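Local coordinates for probable ribosomal RNA small subunit methyltransferase from Thermus thermophilus, a protein that binds S-adenosylmethionine and probably methylates the N2 position of a guanine in 16S ribosomal RNA, in two crystal structures: PDB 3DMG (chain A, 1.55 Å), residues E6-L11 and S287-A292; PDB 3DMF (chain B, 1.58 Å), residues E6-L11 and S287-A292. Structure 2 is superposed on structure 1 by the backbone atoms of these residues (RMSD 0.04 Å); each is numbered along its deposited sequence.

Structure 1 (3DMG); sequences EAYHRL and SDVDEA. With SAH (S-adenosyl-L-homocysteine), chain C.
The adenine end of the S-adenosyl-L-homocysteine site is where Tyr8 and His9 of the N-terminal helix 5-9 meet the loop after strand 283-286, in the Rossmann-like methyltransferase fold. This loop makes a type II' turn from Asp288 to Glu291. Tyr8 CG is anti to the backbone N (chi1 175°), which carries the hydroxyl to the Asp288 carboxylate. Tyr8 OH donates to the syn lone pair of Asp288 OD1 at 2.6 Å. The same oxygen accepts SAH N6 at 2.9 Å, while Val289 N donates to SAH N1 at 2.9 Å. Asp288 OD1 is thus gripped by two donors, and Tyr8 OH itself lies 3.4 Å from SAH N6. Tyr8 CE2 also packs on Val289 CG2 at 3.5 Å. His9 NE2 donates to Asp290 OD1 at 2.8 Å, with the acceptor 18° out of the imidazole plane. Water 1 bridges His9 ND1 and Asp288 OD2. Lys24 forms a salt bridge with Asp288 OD2, and Arg329 one with Asp290 OD2.

Structure 2 (3DMF); sequences EAYHRL and SDVDEA. With SAM (S-adenosylmethionine), chain D.
The adenine end of the S-adenosylmethionine site is bordered by Tyr8, His9 and the type II' turn from Asp288 to Glu291. Tyr8 CG is anti to the backbone N (chi1 175°), which carries the hydroxyl to the Asp288 carboxylate. Tyr8 OH donates to the syn lone pair of Asp288 OD1 at 2.6 Å. The same oxygen accepts SAM N6 at 2.9 Å, while Val289 N donates to SAM N1 at 2.9 Å. Asp288 OD1 is thus gripped by two donors, and Tyr8 OH itself lies 3.3 Å from SAM N6. Tyr8 CE2 also packs on Val289 CG2 at 3.5 Å. His9 NE2 donates to Asp290 OD1 at 2.8 Å, with the acceptor 20° out of the imidazole plane. Water 2 bridges His9 ND1 and Asp288 OD2. Water 3 donates to Asp290 OD2 and accepts a weak bond from His9 NE2 at 3.4 Å. Lys24 forms a salt bridge with Asp288 OD2, and Arg329 one with Asp290 OD2.

What differs
The two chains have the same sequence, and their comparable CA atoms coincide within the error. Tyr8(A), His9(A), Asp288(A), Val289(A) and Asp290(A) keep their places in structure 2. The bonds Tyr8(A) OH to Asp288(A) OD1 and His9(A) NE2 to Asp290(A) OD1 recur between Tyr8(B) and Asp288(B) and between His9(B) and Asp290(B). Water 1 and water 2 occupy one place. The main difference is the bound group. Structure 1 holds S-adenosyl-L-homocysteine; structure 2 holds S-adenosylmethionine at this place. S-adenosylmethionine carries the methyl carbon CE on SD, making a sulfonium; S-adenosyl-L-homocysteine lacks it and is a neutral thioether. That chemical change is at the sulfur, whereas this contact meets the adenine. SAH touches Tyr8(A), Ser287(A), Asp288(A) and Val289(A), and SAM touches Tyr8(B), Ser287(B), Asp288(B) and Val289(B). The side chains of Tyr8(A), Asp288(A) and Val289(A) and their counterparts keep their places, so no shift beyond the error accompanies the extra methyl group here. This is consistent with a site that holds the adenine alike in the methyl donor and its demethylated product. Water 3, beside His9(B) and Asp290(B), is modelled in structure 2 alone, which may reflect modelling or resolution.

Structure 1 (3DMG)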
# COMPACT_ATOMS: atom_id res chain seq x y z
N GLU A 6 1.53 -11.06 -17.20
CA GLU A 6 0.34 -10.53 -17.88
C GLU A 6 -0.92 -10.73 -17.03
O GLU A 6 -1.74 -9.81 -16.89
CB GLU A 6 0.17 -11.17 -19.29
CG GLU A 6 -0.98 -10.56 -20.13
CD GLU A 6 -2.34 -11.20 -19.86
OE1 GLU A 6 -2.36 -12.39 -19.50
OE2 GLU A 6 -3.38 -10.51 -19.98
N ALA A 7 -1.07 -11.92 -16.45
CA ALA A 7 -2.25 -12.18 -15.60
C ALA A 7 -2.24 -11.31 -14.35
O ALA A 7 -3.30 -10.82 -13.96
CB ALA A 7 -2.38 -13.62 -15.23
N TYR A 8 -1.06 -11.13 -13.74
CA TYR A 8 -0.98 -10.27 -12.56
C TYR A 8 -1.46 -8.83 -12.88
O TYR A 8 -2.20 -8.21 -12.09
CB TYR A 8 0.43 -10.23 -11.92
CG TYR A 8 0.40 -9.23 -10.80
CD1 TYR A 8 -0.15 -9.56 -9.56
CD2 TYR A 8 0.76 -7.88 -11.02
CE1 TYR A 8 -0.29 -8.61 -8.55
CE2 TYR A 8 0.62 -6.93 -10.03
CZ TYR A 8 0.10 -7.28 -8.79
OH TYR A 8 -0.08 -6.34 -7.81
N HIS A 9 -1.03 -8.32 -14.03
CA HIS A 9 -1.32 -6.95 -14.44
C HIS A 9 -2.66 -6.76 -15.14
O HIS A 9 -3.04 -5.62 -15.43
CB HIS A 9 -0.21 -6.41 -15.32
CG HIS A 9 1.05 -6.10 -14.57
ND1 HIS A 9 1.12 -5.11 -13.62
CD2 HIS A 9 2.29 -6.64 -14.65
CE1 HIS A 9 2.35 -5.05 -13.14
NE2 HIS A 9 3.08 -5.97 -13.75
N ARG A 10 -3.33 -7.87 -15.44
CA ARG A 10 -4.59 -7.80 -16.19
C ARG A 10 -5.74 -7.25 -15.36
O ARG A 10 -5.93 -7.64 -14.22
CB ARG A 10 -4.96 -9.18 -16.71
CG ARG A 10 -6.16 -9.18 -17.66
CD ARG A 10 -6.48 -10.57 -18.21
NE ARG A 10 -6.65 -11.57 -17.16
CZ ARG A 10 -6.13 -12.80 -17.19
NH1 ARG A 10 -5.38 -13.20 -18.21
NH2 ARG A 10 -6.35 -13.64 -16.18
N LEU A 11 -6.51 -6.35 -15.98
CA LEU A 11 -7.74 -5.82 -15.38
C LEU A 11 -8.90 -6.59 -15.95
O LEU A 11 -9.03 -6.71 -17.18
CB LEU A 11 -7.90 -4.34 -15.71
CG LEU A 11 -6.72 -3.40 -15.50
CD1 LEU A 11 -7.11 -1.96 -15.75
CD2 LEU A 11 -6.19 -3.55 -14.10
N SER A 287 3.99 2.72 -8.21
CA SER A 287 3.89 1.69 -9.22
C SER A 287 3.31 0.42 -8.65
O SER A 287 3.63 0.05 -7.53
CB SER A 287 5.31 1.40 -9.73
OG SER A 287 5.31 0.46 -10.80
N ASP A 288 2.44 -0.23 -9.43
CA ASP A 288 1.97 -1.58 -9.09
C ASP A 288 2.99 -2.55 -9.63
O ASP A 288 3.06 -2.79 -10.86
CB ASP A 288 0.61 -1.83 -9.74
CG ASP A 288 0.05 -3.21 -9.43
OD1 ASP A 288 0.58 -3.90 -8.54
OD2 ASP A 288 -0.94 -3.58 -10.08
N VAL A 289 3.81 -3.09 -8.73
CA VAL A 289 5.00 -3.87 -9.13
C VAL A 289 5.80 -3.07 -10.18
O VAL A 289 6.20 -1.93 -9.89
CB VAL A 289 4.66 -5.35 -9.52
CG1 VAL A 289 5.92 -6.21 -9.50
CG2 VAL A 289 3.62 -5.93 -8.55
N ASP A 290 6.05 -3.64 -11.36
CA ASP A 290 6.84 -2.95 -12.37
C ASP A 290 6.02 -2.18 -13.41
O ASP A 290 6.54 -1.82 -14.45
CB ASP A 290 7.76 -3.95 -13.09
CG ASP A 290 7.00 -5.05 -13.82
OD1 ASP A 290 5.84 -5.35 -13.48
OD2 ASP A 290 7.60 -5.63 -14.75
N GLU A 291 4.77 -1.88 -13.08
CA GLU A 291 3.87 -1.19 -14.00
C GLU A 291 4.43 0.13 -14.53
O GLU A 291 4.20 0.49 -15.69
CB GLU A 291 2.51 -1.00 -13.31
CG GLU A 291 1.54 -0.08 -13.99
CD GLU A 291 1.35 1.18 -13.25
OE1 GLU A 291 1.59 1.22 -12.02
OE2 GLU A 291 0.93 2.15 -13.90
N ALA A 292 5.16 0.85 -13.67
CA ALA A 292 5.68 2.17 -14.03
C ALA A 292 6.94 2.11 -14.89
O ALA A 292 7.35 3.13 -15.44
CB ALA A 292 5.97 2.99 -12.76
N SAH C . 11.30 -2.46 1.36
CA SAH C . 10.69 -1.89 2.61
CB SAH C . 9.22 -2.29 2.76
CG SAH C . 8.94 -3.78 2.70
SD SAH C . 7.24 -4.23 3.14
C SAH C . 11.46 -2.38 3.83
O SAH C . 12.22 -3.34 3.64
OXT SAH C . 11.27 -1.84 4.91
C5' SAH C . 6.54 -4.60 1.50
C4' SAH C . 6.23 -3.34 0.68
O4' SAH C . 5.62 -3.83 -0.51
C3' SAH C . 5.28 -2.32 1.36
O3' SAH C . 5.88 -1.04 1.40
C2' SAH C . 4.06 -2.41 0.43
O2' SAH C . 3.29 -1.23 0.39
C1' SAH C . 4.71 -2.83 -0.87
N9 SAH C . 3.74 -3.31 -1.84
C8 SAH C . 2.58 -4.00 -1.59
N7 SAH C . 1.98 -4.25 -2.78
C5 SAH C . 2.76 -3.74 -3.78
C6 SAH C . 2.61 -3.68 -5.16
N6 SAH C . 1.52 -4.19 -5.79
N1 SAH C . 3.63 -3.07 -5.87
C2 SAH C . 4.73 -2.50 -5.26
N3 SAH C . 4.85 -2.51 -3.88
C4 SAH C . 3.87 -3.14 -3.18
O HOH W 1 -0.63 -2.95 -12.81

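Structure 2 (3DMF)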
# COMPACT_ATOMS: atom_id res chain seq x y z
N GLU B 6 1.50 -11.06 -17.21
CA GLU B 6 0.32 -10.50 -17.87
C GLU B 6 -0.96 -10.74 -17.05
O GLU B 6 -1.80 -9.84 -16.94
CB GLU B 6 0.17 -11.06 -19.31
CG GLU B 6 -0.98 -10.42 -20.14
CD GLU B 6 -2.34 -11.10 -19.91
OE1 GLU B 6 -2.36 -12.31 -19.59
OE2 GLU B 6 -3.38 -10.40 -20.05
N ALA B 7 -1.09 -11.93 -16.45
CA ALA B 7 -2.25 -12.19 -15.59
C ALA B 7 -2.25 -11.34 -14.31
O ALA B 7 -3.30 -10.86 -13.89
CB ALA B 7 -2.36 -13.64 -15.24
N TYR B 8 -1.07 -11.15 -13.71
CA TYR B 8 -0.98 -10.29 -12.53
C TYR B 8 -1.48 -8.86 -12.88
O TYR B 8 -2.24 -8.23 -12.11
CB TYR B 8 0.45 -10.24 -11.92
CG TYR B 8 0.43 -9.23 -10.81
CD1 TYR B 8 -0.11 -9.56 -9.56
CD2 TYR B 8 0.78 -7.90 -11.05
CE1 TYR B 8 -0.25 -8.60 -8.56
CE2 TYR B 8 0.64 -6.93 -10.05
CZ TYR B 8 0.13 -7.27 -8.82
OH TYR B 8 -0.05 -6.32 -7.83
N HIS B 9 -1.06 -8.37 -14.04
CA HIS B 9 -1.31 -7.00 -14.43
C HIS B 9 -2.65 -6.80 -15.15
O HIS B 9 -3.02 -5.66 -15.43
CB HIS B 9 -0.19 -6.46 -15.31
CG HIS B 9 1.07 -6.15 -14.56
ND1 HIS B 9 1.15 -5.16 -13.62
CD2 HIS B 9 2.31 -6.69 -14.65
CE1 HIS B 9 2.38 -5.10 -13.14
NE2 HIS B 9 3.11 -6.01 -13.76
N ARG B 10 -3.34 -7.90 -15.42
CA ARG B 10 -4.59 -7.83 -16.20
C ARG B 10 -5.72 -7.25 -15.37
O ARG B 10 -5.89 -7.63 -14.21
CB ARG B 10 -5.02 -9.21 -16.68
CG ARG B 10 -6.24 -9.12 -17.61
CD ARG B 10 -6.71 -10.42 -18.18
NE ARG B 10 -6.83 -11.49 -17.20
CZ ARG B 10 -6.11 -12.61 -17.25
NH1 ARG B 10 -5.22 -12.78 -18.22
NH2 ARG B 10 -6.27 -13.56 -16.34
N LEU B 11 -6.50 -6.37 -16.01
CA LEU B 11 -7.72 -5.79 -15.41
C LEU B 11 -8.89 -6.56 -15.98
O LEU B 11 -9.05 -6.63 -17.21
CB LEU B 11 -7.84 -4.31 -15.74
CG LEU B 11 -6.63 -3.40 -15.49
CD1 LEU B 11 -7.00 -1.94 -15.73
CD2 LEU B 11 -6.10 -3.59 -14.11
N SER B 287 4.01 2.71 -8.19
CA SER B 287 3.91 1.68 -9.22
C SER B 287 3.32 0.40 -8.65
O SER B 287 3.64 0.03 -7.53
CB SER B 287 5.32 1.37 -9.75
OG SER B 287 5.31 0.44 -10.83
N ASP B 288 2.45 -0.24 -9.42
CA ASP B 288 1.95 -1.58 -9.07
C ASP B 288 2.99 -2.55 -9.64
O ASP B 288 3.04 -2.79 -10.85
CB ASP B 288 0.61 -1.83 -9.74
CG ASP B 288 0.06 -3.21 -9.46
OD1 ASP B 288 0.58 -3.89 -8.53
OD2 ASP B 288 -0.92 -3.57 -10.13
N VAL B 289 3.82 -3.08 -8.74
CA VAL B 289 5.01 -3.87 -9.11
C VAL B 289 5.82 -3.06 -10.16
O VAL B 289 6.21 -1.92 -9.86
CB VAL B 289 4.66 -5.33 -9.52
CG1 VAL B 289 5.92 -6.20 -9.49
CG2 VAL B 289 3.61 -5.93 -8.56
N ASP B 290 6.02 -3.61 -11.35
CA ASP B 290 6.84 -2.94 -12.35
C ASP B 290 6.03 -2.17 -13.41
O ASP B 290 6.53 -1.86 -14.49
CB ASP B 290 7.78 -3.94 -13.06
CG ASP B 290 7.04 -5.01 -13.82
OD1 ASP B 290 5.85 -5.28 -13.51
OD2 ASP B 290 7.65 -5.59 -14.74
N GLU B 291 4.78 -1.84 -13.09
CA GLU B 291 3.90 -1.18 -14.03
C GLU B 291 4.45 0.16 -14.54
O GLU B 291 4.23 0.53 -15.71
CB GLU B 291 2.50 -1.05 -13.38
CG GLU B 291 1.55 -0.06 -14.00
CD GLU B 291 1.50 1.21 -13.23
OE1 GLU B 291 1.75 1.20 -12.00
OE2 GLU B 291 1.19 2.23 -13.86
N ALA B 292 5.18 0.87 -13.67
CA ALA B 292 5.70 2.22 -14.01
C ALA B 292 6.94 2.18 -14.91
O ALA B 292 7.33 3.22 -15.45
CB ALA B 292 6.04 3.00 -12.75
N SAM D . 11.42 -2.43 1.30
CA SAM D . 10.80 -1.87 2.55
C SAM D . 11.55 -2.38 3.77
O SAM D . 12.30 -3.33 3.62
OXT SAM D . 11.37 -1.84 4.86
CB SAM D . 9.32 -2.25 2.70
CG SAM D . 9.06 -3.76 2.75
SD SAM D . 7.32 -4.19 3.09
CE SAM D . 7.49 -5.87 3.74
C5' SAM D . 6.65 -4.58 1.45
C4' SAM D . 6.31 -3.33 0.62
O4' SAM D . 5.66 -3.81 -0.56
C3' SAM D . 5.38 -2.32 1.32
O3' SAM D . 5.98 -1.05 1.32
C2' SAM D . 4.13 -2.38 0.44
O2' SAM D . 3.32 -1.20 0.42
C1' SAM D . 4.74 -2.79 -0.89
N9 SAM D . 3.75 -3.31 -1.85
C8 SAM D . 2.58 -3.99 -1.60
N7 SAM D . 1.99 -4.27 -2.80
C5 SAM D . 2.76 -3.76 -3.79
C6 SAM D . 2.64 -3.71 -5.17
N6 SAM D . 1.59 -4.21 -5.84
N1 SAM D . 3.65 -3.10 -5.88
C2 SAM D . 4.73 -2.51 -5.28
N3 SAM D . 4.86 -2.51 -3.90
C4 SAM D . 3.87 -3.15 -3.20
O HOH W 2 -0.61 -3.01 -12.85
O HOH W 3 5.64 -7.55 -15.33